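Dnab-like replicative helicase (Bacillus phage SPP1, PDB 3BH0) is a DnaB-family replicative helicase, present here as its ATPase domain, that probably hydrolyses ATP to unwind duplex DNA in the 5'-3' direction. Local coordinates at residues Ser43-Phe55 / Asp59-Val71. Sequence-based numbering, arbitrary orientation.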
loop_
_atom_site.group_PDB
_atom_site.type_symbol
_atom_site.label_atom_id
_atom_site.label_comp_id
_atom_site.label_asym_id
_atom_site.label_seq_id
_atom_site.Cartn_x
_atom_site.Cartn_y
_atom_site.Cartn_z
ATOM N N SER A 43 -17.781 17.631 -12.220
ATOM C CA SER A 43 -17.113 16.494 -12.832
ATOM C C SER A 43 -17.444 15.192 -12.107
ATOM O O SER A 43 -17.112 14.110 -12.603
ATOM C CB SER A 43 -15.604 16.729 -12.893
ATOM O OG SER A 43 -15.326 17.979 -13.502
ATOM N N ALA A 44 -18.132 15.306 -10.965
ATOM C CA ALA A 44 -18.373 14.175 -10.050
ATOM C C ALA A 44 -19.436 13.164 -10.527
ATOM O O ALA A 44 -20.510 13.047 -9.945
ATOM C CB ALA A 44 -18.699 14.693 -8.657
ATOM N N ASP A 45 -19.104 12.422 -11.578
ATOM C CA ASP A 45 -20.052 11.541 -12.271
ATOM C C ASP A 45 -20.283 10.197 -11.570
ATOM O O ASP A 45 -21.150 9.421 -11.984
ATOM C CB ASP A 45 -19.574 11.296 -13.710
ATOM C CG ASP A 45 -18.208 10.611 -13.769
ATOM O OD1 ASP A 45 -17.686 10.197 -12.708
ATOM O OD2 ASP A 45 -17.649 10.489 -14.879
ATOM N N GLY A 46 -19.498 9.922 -10.528
ATOM C CA GLY A 46 -19.601 8.667 -9.787
ATOM C C GLY A 46 -18.402 7.757 -9.994
ATOM O O GLY A 46 -18.280 6.711 -9.347
ATOM N N ASN A 47 -17.511 8.155 -10.897
ATOM C CA ASN A 47 -16.276 7.417 -11.129
ATOM C C ASN A 47 -15.170 7.808 -10.145
ATOM O O ASN A 47 -15.240 8.857 -9.474
ATOM C CB ASN A 47 -15.813 7.598 -12.573
ATOM C CG ASN A 47 -16.912 7.282 -13.587
ATOM O OD1 ASN A 47 -17.844 6.518 -13.304
ATOM N ND2 ASN A 47 -16.806 7.874 -14.776
ATOM N N ILE A 48 -14.157 6.944 -10.058
ATOM C CA ILE A 48 -13.023 7.169 -9.164
ATOM C C ILE A 48 -12.244 8.411 -9.602
ATOM O O ILE A 48 -11.781 8.501 -10.744
ATOM C CB ILE A 48 -12.080 5.936 -9.083
ATOM C CG1 ILE A 48 -11.479 5.635 -10.466
ATOM C CG2 ILE A 48 -12.828 4.734 -8.519
ATOM C CD1 ILE A 48 -10.185 4.826 -10.438
ATOM N N THR A 49 -12.137 9.367 -8.689
ATOM C CA THR A 49 -11.379 10.577 -8.905
ATOM C C THR A 49 -9.895 10.253 -8.815
ATOM O O THR A 49 -9.172 10.341 -9.807
ATOM C CB THR A 49 -11.750 11.641 -7.849
ATOM O OG1 THR A 49 -13.143 11.942 -7.958
ATOM C CG2 THR A 49 -10.939 12.920 -8.037
ATOM N N GLY A 50 -9.457 9.849 -7.625
ATOM C CA GLY A 50 -8.043 9.611 -7.360
ATOM C C GLY A 50 -7.471 8.311 -7.901
ATOM O O GLY A 50 -8.065 7.653 -8.752
ATOM N N VAL A 51 -6.290 7.968 -7.401
ATOM C CA VAL A 51 -5.579 6.772 -7.803
ATOM C C VAL A 51 -6.307 5.568 -7.234
ATOM O O VAL A 51 -6.559 5.509 -6.023
ATOM C CB VAL A 51 -4.137 6.764 -7.250
ATOM C CG1 VAL A 51 -3.354 5.619 -7.849
ATOM C CG2 VAL A 51 -3.436 8.089 -7.514
ATOM N N PRO A 52 -6.648 4.597 -8.099
ATOM C CA PRO A 52 -7.348 3.409 -7.602
ATOM C C PRO A 52 -6.396 2.396 -6.938
ATOM O O PRO A 52 -5.280 2.165 -7.424
ATOM C CB PRO A 52 -7.958 2.811 -8.874
ATOM C CG PRO A 52 -7.008 3.216 -9.972
ATOM C CD PRO A 52 -6.402 4.533 -9.558
ATOM N N SER A 53 -6.843 1.817 -5.829
ATOM C CA SER A 53 -6.230 0.614 -5.260
ATOM C C SER A 53 -6.452 -0.571 -6.198
ATOM O O SER A 53 -5.628 -1.478 -6.256
ATOM C CB SER A 53 -6.877 0.300 -3.927
ATOM O OG SER A 53 -8.260 0.078 -4.107
ATOM N N GLY A 54 -7.572 -0.543 -6.927
ATOM C CA GLY A 54 -7.955 -1.598 -7.857
ATOM C C GLY A 54 -8.936 -2.561 -7.210
ATOM O O GLY A 54 -9.398 -3.522 -7.833
ATOM N N PHE A 55 -9.232 -2.310 -5.940
ATOM C CA PHE A 55 -10.235 -3.061 -5.235
ATOM C C PHE A 55 -11.504 -2.230 -5.249
ATOM O O PHE A 55 -11.660 -1.256 -4.497
ATOM C CB PHE A 55 -9.767 -3.445 -3.826
ATOM C CG PHE A 55 -8.450 -4.179 -3.813
ATOM C CD1 PHE A 55 -8.299 -5.383 -4.496
ATOM C CD2 PHE A 55 -7.353 -3.662 -3.139
ATOM C CE1 PHE A 55 -7.075 -6.057 -4.502
ATOM C CE2 PHE A 55 -6.125 -4.343 -3.137
ATOM C CZ PHE A 55 -5.996 -5.532 -3.820
ATOM N N ASP A 59 -12.285 1.545 -3.412
ATOM C CA ASP A 59 -12.304 2.736 -4.252
ATOM C C ASP A 59 -13.677 3.415 -4.230
ATOM O O ASP A 59 -13.766 4.628 -4.339
ATOM C CB ASP A 59 -11.864 2.397 -5.686
ATOM C CG ASP A 59 -10.445 1.845 -5.752
ATOM O OD1 ASP A 59 -9.694 2.019 -4.775
ATOM O OD2 ASP A 59 -10.078 1.226 -6.774
ATOM N N ARG A 60 -14.739 2.630 -4.063
ATOM C CA ARG A 60 -16.078 3.180 -3.858
ATOM C C ARG A 60 -16.114 4.067 -2.614
ATOM O O ARG A 60 -16.679 5.169 -2.653
ATOM C CB ARG A 60 -17.132 2.073 -3.747
ATOM C CG ARG A 60 -18.536 2.490 -4.216
ATOM C CD ARG A 60 -19.559 1.332 -4.138
ATOM N NE ARG A 60 -20.192 1.226 -2.812
ATOM C CZ ARG A 60 -21.221 0.423 -2.503
ATOM N NH1 ARG A 60 -21.775 -0.373 -3.419
ATOM N NH2 ARG A 60 -21.713 0.415 -1.264
ATOM N N MET A 61 -15.502 3.606 -1.521
ATOM C CA MET A 61 -15.485 4.372 -0.269
ATOM C C MET A 61 -14.606 5.621 -0.340
ATOM O O MET A 61 -14.990 6.682 0.174
ATOM C CB MET A 61 -15.032 3.496 0.903
ATOM C CG MET A 61 -15.925 2.286 1.207
ATOM S SD MET A 61 -15.205 1.216 2.483
ATOM C CE MET A 61 -15.629 2.123 3.969
ATOM N N THR A 62 -13.434 5.491 -0.972
ATOM C CA THR A 62 -12.431 6.555 -1.004
ATOM C C THR A 62 -12.543 7.471 -2.225
ATOM O O THR A 62 -12.206 8.653 -2.144
ATOM C CB THR A 62 -10.991 5.989 -0.965
ATOM O OG1 THR A 62 -10.736 5.220 -2.153
ATOM C CG2 THR A 62 -10.751 5.137 0.293
ATOM N N TYR A 63 -13.027 6.911 -3.341
ATOM C CA TYR A 63 -13.034 7.552 -4.670
ATOM C C TYR A 63 -11.629 7.683 -5.251
ATOM O O TYR A 63 -11.376 8.503 -6.133
ATOM C CB TYR A 63 -13.865 8.863 -4.719
ATOM C CG TYR A 63 -15.363 8.572 -4.812
ATOM C CD1 TYR A 63 -16.191 8.687 -3.692
ATOM C CD2 TYR A 63 -15.934 8.110 -6.008
ATOM C CE1 TYR A 63 -17.550 8.391 -3.763
ATOM C CE2 TYR A 63 -17.295 7.812 -6.089
ATOM C CZ TYR A 63 -18.096 7.961 -4.966
ATOM O OH TYR A 63 -19.440 7.654 -5.037
ATOM N N GLY A 64 -10.734 6.817 -4.762
ATOM C CA GLY A 64 -9.323 6.814 -5.144
ATOM C C GLY A 64 -8.465 7.557 -4.139
ATOM O O GLY A 64 -8.974 8.351 -3.331
ATOM N N TYR A 65 -7.161 7.287 -4.176
ATOM C CA TYR A 65 -6.216 7.988 -3.321
ATOM C C TYR A 65 -5.941 9.351 -3.902
ATOM O O TYR A 65 -5.768 9.493 -5.094
ATOM C CB TYR A 65 -4.906 7.203 -3.151
ATOM C CG TYR A 65 -5.071 5.846 -2.501
ATOM C CD1 TYR A 65 -5.784 5.696 -1.301
ATOM C CD2 TYR A 65 -4.517 4.709 -3.089
ATOM C CE1 TYR A 65 -5.939 4.456 -0.710
ATOM C CE2 TYR A 65 -4.668 3.456 -2.503
ATOM C CZ TYR A 65 -5.375 3.333 -1.313
ATOM O OH TYR A 65 -5.511 2.081 -0.740
ATOM N N LYS A 66 -5.910 10.354 -3.039
ATOM C CA LYS A 66 -5.720 11.735 -3.472
ATOM C C LYS A 66 -4.257 12.118 -3.350
ATOM O O LYS A 66 -3.581 11.725 -2.400
ATOM C CB LYS A 66 -6.564 12.713 -2.628
ATOM C CG LYS A 66 -8.035 12.316 -2.396
ATOM C CD LYS A 66 -8.830 12.119 -3.695
ATOM C CE LYS A 66 -10.259 11.696 -3.374
ATOM N NZ LYS A 66 -10.734 10.700 -4.373
ATOM N N ARG A 67 -3.798 12.909 -4.310
ATOM C CA ARG A 67 -2.483 13.533 -4.290
ATOM C C ARG A 67 -1.951 13.983 -2.907
ATOM O O ARG A 67 -0.752 14.117 -2.725
ATOM C CB ARG A 67 -2.479 14.716 -5.261
ATOM C CG ARG A 67 -2.864 14.363 -6.696
ATOM C CD ARG A 67 -1.670 14.488 -7.651
ATOM N NE ARG A 67 -2.094 14.634 -9.049
ATOM C CZ ARG A 67 -1.305 15.029 -10.054
ATOM N NH1 ARG A 67 -0.024 15.338 -9.836
ATOM N NH2 ARG A 67 -1.801 15.115 -11.290
ATOM N N ARG A 68 -2.794 14.197 -1.916
ATOM C CA ARG A 68 -2.236 14.578 -0.610
ATOM C C ARG A 68 -2.207 13.456 0.459
ATOM O O ARG A 68 -1.610 13.617 1.535
ATOM C CB ARG A 68 -2.964 15.835 -0.091
ATOM C CG ARG A 68 -4.280 15.599 0.649
ATOM C CD ARG A 68 -4.135 15.873 2.156
ATOM N NE ARG A 68 -5.334 15.449 2.880
ATOM C CZ ARG A 68 -5.533 15.569 4.192
ATOM N NH1 ARG A 68 -4.618 16.098 4.990
ATOM N NH2 ARG A 68 -6.674 15.149 4.714
ATOM N N ASN A 69 -2.842 12.325 0.144
ATOM C CA ASN A 69 -3.124 11.287 1.142
ATOM C C ASN A 69 -1.897 10.592 1.720
ATOM O O ASN A 69 -0.930 10.298 1.024
ATOM C CB ASN A 69 -4.091 10.224 0.600
ATOM C CG ASN A 69 -5.466 10.775 0.262
ATOM O OD1 ASN A 69 -6.235 10.112 -0.434
ATOM N ND2 ASN A 69 -5.788 11.980 0.750
ATOM N N PHE A 70 -1.967 10.343 3.013
ATOM C CA PHE A 70 -1.015 9.501 3.689
ATOM C C PHE A 70 -1.821 8.296 4.159
ATOM O O PHE A 70 -2.648 8.402 5.074
ATOM C CB PHE A 70 -0.377 10.263 4.849
ATOM C CG PHE A 70 0.562 9.452 5.673
ATOM C CD1 PHE A 70 1.354 8.467 5.096
ATOM C CD2 PHE A 70 0.673 9.690 7.033
ATOM C CE1 PHE A 70 2.222 7.718 5.863
ATOM C CE2 PHE A 70 1.543 8.938 7.816
ATOM C CZ PHE A 70 2.320 7.954 7.224
ATOM N N VAL A 71 -1.623 7.166 3.488
ATOM C CA VAL A 71 -2.360 5.958 3.818
ATOM C C VAL A 71 -1.487 4.881 4.435
ATOM O O VAL A 71 -0.342 4.657 4.045
ATOM C CB VAL A 71 -3.313 5.458 2.665
ATOM C CG1 VAL A 71 -3.081 6.205 1.394
ATOM C CG2 VAL A 71 -3.235 3.965 2.439
#
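The carboxylate of Asp59 meets the Ser53-Phe55 ST turn with both oxygens. Asp59 OD1 accepts twice from Ser53, from the backbone N at 3.0 Å and from OG at 2.5 Å, the two donors arriving from opposite faces of the carboxylate plane; Asp59 OD2 takes Gly54 N on its syn lone pair. These three bonds fix the rotation of the carboxylate and tie the loop to the helix, while Pro52 CB lies 3.4 Å from Asp59 OD2. A chi1 of 60° turns Ser53 OG to Asp59 OD1, and the same hydroxyl oxygen accepts from Phe55 N to close the ST turn. Phe55 is the N-cap of helix 56-62, and its carbonyl O receives Asp59 N in the opening bond of the helix. At the other end of the helix, Tyr63 adopts positive phi and its carbonyl O accepts from Gly50 N at 2.8 Å, with a weak second bond from Thr49 N. The Tyr63 ring presents its edge to Gly46 O, 3.6 Å from CE2. Gly50 CA and Gly64 CA are 3.8 Å apart, with no side chain to separate the backbones. Next along the chains, Val51 and Tyr65 form a single antiparallel hydrogen-bonded bridge, Tyr65 N to Val51 O at 2.6 Å and Val51 N to Tyr65 O. Tyr65 OH lies 3.9 Å from Ser53 CB and is hydrogen-bonded to Gln88 and Glu261. The backbone bonds fold the loop back on the segment entering strand 70-74, the central-sheet strand before the probable P-loop; helix 81-93 covers Ser53, Phe55 and Tyr65, and Tyr65 also packs on strands 223-228 and 259-265.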